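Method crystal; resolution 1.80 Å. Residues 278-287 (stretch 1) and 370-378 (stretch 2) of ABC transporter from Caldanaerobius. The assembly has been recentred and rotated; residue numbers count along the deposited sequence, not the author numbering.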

# COMPACT_ATOMS: atom_id res chain seq x y z
N GLY C 278 -4.80 0.52 2.46
CA GLY C 278 -3.57 1.26 2.67
C GLY C 278 -3.81 2.66 3.21
O GLY C 278 -4.85 3.33 2.93
N ASN C 279 -2.84 3.14 3.98
CA ASN C 279 -2.86 4.51 4.41
C ASN C 279 -2.94 5.51 3.19
O ASN C 279 -3.36 6.66 3.36
CB ASN C 279 -1.56 4.75 5.17
CG ASN C 279 -0.37 4.47 4.29
OD1 ASN C 279 -0.11 3.32 3.90
ND2 ASN C 279 0.29 5.54 3.86
N PHE C 280 -2.45 5.09 1.99
CA PHE C 280 -2.31 6.00 0.80
C PHE C 280 -3.67 6.41 0.29
O PHE C 280 -3.83 7.48 -0.39
CB PHE C 280 -1.57 5.29 -0.36
CG PHE C 280 -1.90 3.79 -0.45
CD1 PHE C 280 -3.07 3.36 -1.12
CD2 PHE C 280 -1.01 2.85 0.07
CE1 PHE C 280 -3.34 1.99 -1.22
CE2 PHE C 280 -1.27 1.50 0.02
CZ PHE C 280 -2.44 1.07 -0.65
N ASP C 281 -4.66 5.57 0.64
CA ASP C 281 -6.06 5.87 0.32
C ASP C 281 -6.64 7.00 1.13
O ASP C 281 -7.66 7.57 0.76
CB ASP C 281 -6.94 4.60 0.36
CG ASP C 281 -6.66 3.67 -0.83
OD1 ASP C 281 -6.04 4.14 -1.84
OD2 ASP C 281 -7.09 2.49 -0.72
N ALA C 282 -5.98 7.37 2.22
CA ALA C 282 -6.45 8.53 3.04
C ALA C 282 -6.75 9.75 2.26
O ALA C 282 -7.79 10.36 2.51
CB ALA C 282 -5.46 8.88 4.12
N ALA C 283 -5.87 10.09 1.30
CA ALA C 283 -6.00 11.35 0.54
C ALA C 283 -7.32 11.43 -0.22
O ALA C 283 -7.85 12.50 -0.34
CB ALA C 283 -4.83 11.55 -0.43
N ALA C 284 -7.85 10.28 -0.67
CA ALA C 284 -9.19 10.25 -1.37
C ALA C 284 -10.32 10.70 -0.46
O ALA C 284 -11.40 11.07 -0.94
CB ALA C 284 -9.50 8.87 -1.93
N PHE C 285 -10.09 10.65 0.86
CA PHE C 285 -11.17 10.96 1.83
C PHE C 285 -11.04 12.39 2.37
O PHE C 285 -12.05 13.05 2.68
CB PHE C 285 -11.29 9.91 2.99
CG PHE C 285 -11.13 8.47 2.54
CD1 PHE C 285 -11.58 8.05 1.30
CD2 PHE C 285 -10.58 7.50 3.41
CE1 PHE C 285 -11.46 6.73 0.90
CE2 PHE C 285 -10.46 6.19 3.03
CZ PHE C 285 -10.91 5.79 1.77
N VAL C 286 -9.79 12.85 2.47
CA VAL C 286 -9.50 14.11 3.15
C VAL C 286 -8.78 15.14 2.27
O VAL C 286 -8.61 16.30 2.67
CB VAL C 286 -8.75 13.83 4.47
CG1 VAL C 286 -9.58 12.88 5.34
CG2 VAL C 286 -7.35 13.23 4.23
N SER C 287 -8.37 14.73 1.07
CA SER C 287 -7.72 15.69 0.19
C SER C 287 -8.44 15.91 -1.13
O SER C 287 -8.34 16.98 -1.68
CB SER C 287 -6.27 15.27 -0.07
OG SER C 287 -5.55 15.24 1.14
N VAL C 370 -0.61 19.67 8.15
CA VAL C 370 -0.83 18.26 7.85
C VAL C 370 -2.21 17.80 8.33
O VAL C 370 -2.70 18.30 9.34
CB VAL C 370 0.32 17.39 8.37
CG1 VAL C 370 1.65 18.02 8.03
CG2 VAL C 370 0.23 17.15 9.84
N ASP C 371 -2.83 16.88 7.58
CA ASP C 371 -4.22 16.55 7.86
C ASP C 371 -4.28 15.71 9.12
O ASP C 371 -3.43 14.85 9.31
CB ASP C 371 -4.89 15.85 6.67
CG ASP C 371 -6.40 15.70 6.85
OD1 ASP C 371 -7.17 16.51 6.29
OD2 ASP C 371 -6.80 14.77 7.57
N PRO C 372 -5.30 15.95 9.98
CA PRO C 372 -5.41 15.18 11.21
C PRO C 372 -5.44 13.69 11.00
O PRO C 372 -4.90 12.97 11.83
CB PRO C 372 -6.73 15.67 11.83
CG PRO C 372 -6.83 17.09 11.37
CD PRO C 372 -6.21 17.12 9.98
N LEU C 373 -6.04 13.23 9.90
CA LEU C 373 -6.13 11.82 9.56
C LEU C 373 -4.75 11.20 9.30
O LEU C 373 -4.45 10.08 9.74
CB LEU C 373 -7.08 11.60 8.36
CG LEU C 373 -7.43 10.16 7.98
CD1 LEU C 373 -8.19 9.48 9.12
CD2 LEU C 373 -8.26 10.09 6.67
N GLU C 374 -3.88 11.96 8.64
CA GLU C 374 -2.48 11.56 8.49
C GLU C 374 -1.75 11.33 9.83
O GLU C 374 -1.00 10.34 10.00
CB GLU C 374 -1.73 12.62 7.68
CG GLU C 374 -0.24 12.34 7.43
CD GLU C 374 0.07 11.25 6.37
OE1 GLU C 374 -0.84 10.48 5.93
OE2 GLU C 374 1.26 11.11 6.02
N ILE C 375 -1.87 12.30 10.73
CA ILE C 375 -1.31 12.24 12.08
C ILE C 375 -1.90 11.05 12.84
O ILE C 375 -1.20 10.27 13.56
CB ILE C 375 -1.67 13.54 12.82
CG1 ILE C 375 -0.98 14.72 12.14
CG2 ILE C 375 -1.22 13.50 14.28
CD1 ILE C 375 -1.51 16.08 12.52
N GLN C 376 -3.19 10.87 12.66
CA GLN C 376 -3.90 9.77 13.35
C GLN C 376 -3.37 8.38 12.94
O GLN C 376 -3.13 7.51 13.81
CB GLN C 376 -5.42 9.90 13.20
CG GLN C 376 -6.14 9.11 14.30
CD GLN C 376 -7.66 9.16 14.21
OE1 GLN C 376 -8.36 9.28 15.24
NE2 GLN C 376 -8.16 9.11 12.99
N ILE C 377 -3.18 8.20 11.62
CA ILE C 377 -2.57 7.02 11.08
C ILE C 377 -1.25 6.82 11.80
O ILE C 377 -1.03 5.77 12.38
CB ILE C 377 -2.43 7.02 9.53
CG1 ILE C 377 -3.82 6.87 8.88
CG2 ILE C 377 -1.57 5.82 9.11
CD1 ILE C 377 -3.88 7.14 7.37
N MET C 378 -0.36 7.82 11.79
CA MET C 378 0.87 7.73 12.58
C MET C 378 0.64 7.25 14.04
O MET C 378 1.23 6.24 14.48
CB MET C 378 1.59 9.07 12.58
CG MET C 378 2.47 9.25 11.36
SD MET C 378 3.45 10.79 11.44
CE MET C 378 4.54 10.48 12.71
O HOH W 1 -1.13 8.20 4.27

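Residues 370-378 enter a helix that packs against residues 278-287, a segment made of a short 3-10 turn followed by a short helix. The two run in opposite directions: the CA atoms of Asp371 and Val286 lie 7.5 Å apart, those of Leu373 and Ala282 7.3 Å, and those of Ile377 and Asn279 7.1 Å. No direct hydrogen bond joins the stretches. The contact, which buries 302 Å² in total, rests on van der Waals packing and one bridging water.

Val370 precedes the helix and lies out of reach of the first stretch. Asp371 occupies the N-cap position. Its OD2 accepts a hydrogen bond from Leu373 N at 2.9 Å, satisfying an amide that has no carbonyl one turn earlier in the helix to pair with. The same carboxylate also meets the other stretch, where Asp371 OD1 rests 3.6 Å from Val286 CB; since the valine side chain offers no polar group, this is a packing contact alone. Pro372, the first helical residue, is exposed and takes no part, but its O accepts from Gln376 N at 2.8 Å.

Leu373 points toward the first stretch and is central to the apolar contact. With chi1 in t and chi2 in p, it places CD2 3.4 Å from Val286 CG1, a tight approach for two methyl groups, and 4.0 Å from Ala282 CB. Ala282 and Val286 are four residues apart, and the 3.2 Å hydrogen bond from Val286 N to Ala282 O accompanies their placement on the same side.

The CA-to-CB bond of Glu374 points sideways, yet the end of its side chain comes nearer to the first stretch. There water 1 links the two segments: it accepts from Asn279 ND2 at 3.0 Å and lies 2.8 Å from Glu374 OE1 and 2.9 Å from Asn279 O, two acceptors in reach of its protons. The water thus supplies a polar connection that the side chains do not make directly.

Ile375 and Gln376 are out of reach of the first stretch. One turn beyond Leu373, Ile377 again points toward the first stretch, on the same side of the helix, in keeping with the 2.9 Å hydrogen bond from Ile377 N to Leu373 O. Its chi1 in m and chi2 in t extend CD1 to 4.0 Å from both Ala282 CB and Asn279 CB, so that it packs against the aliphatic carbon of the asparagine.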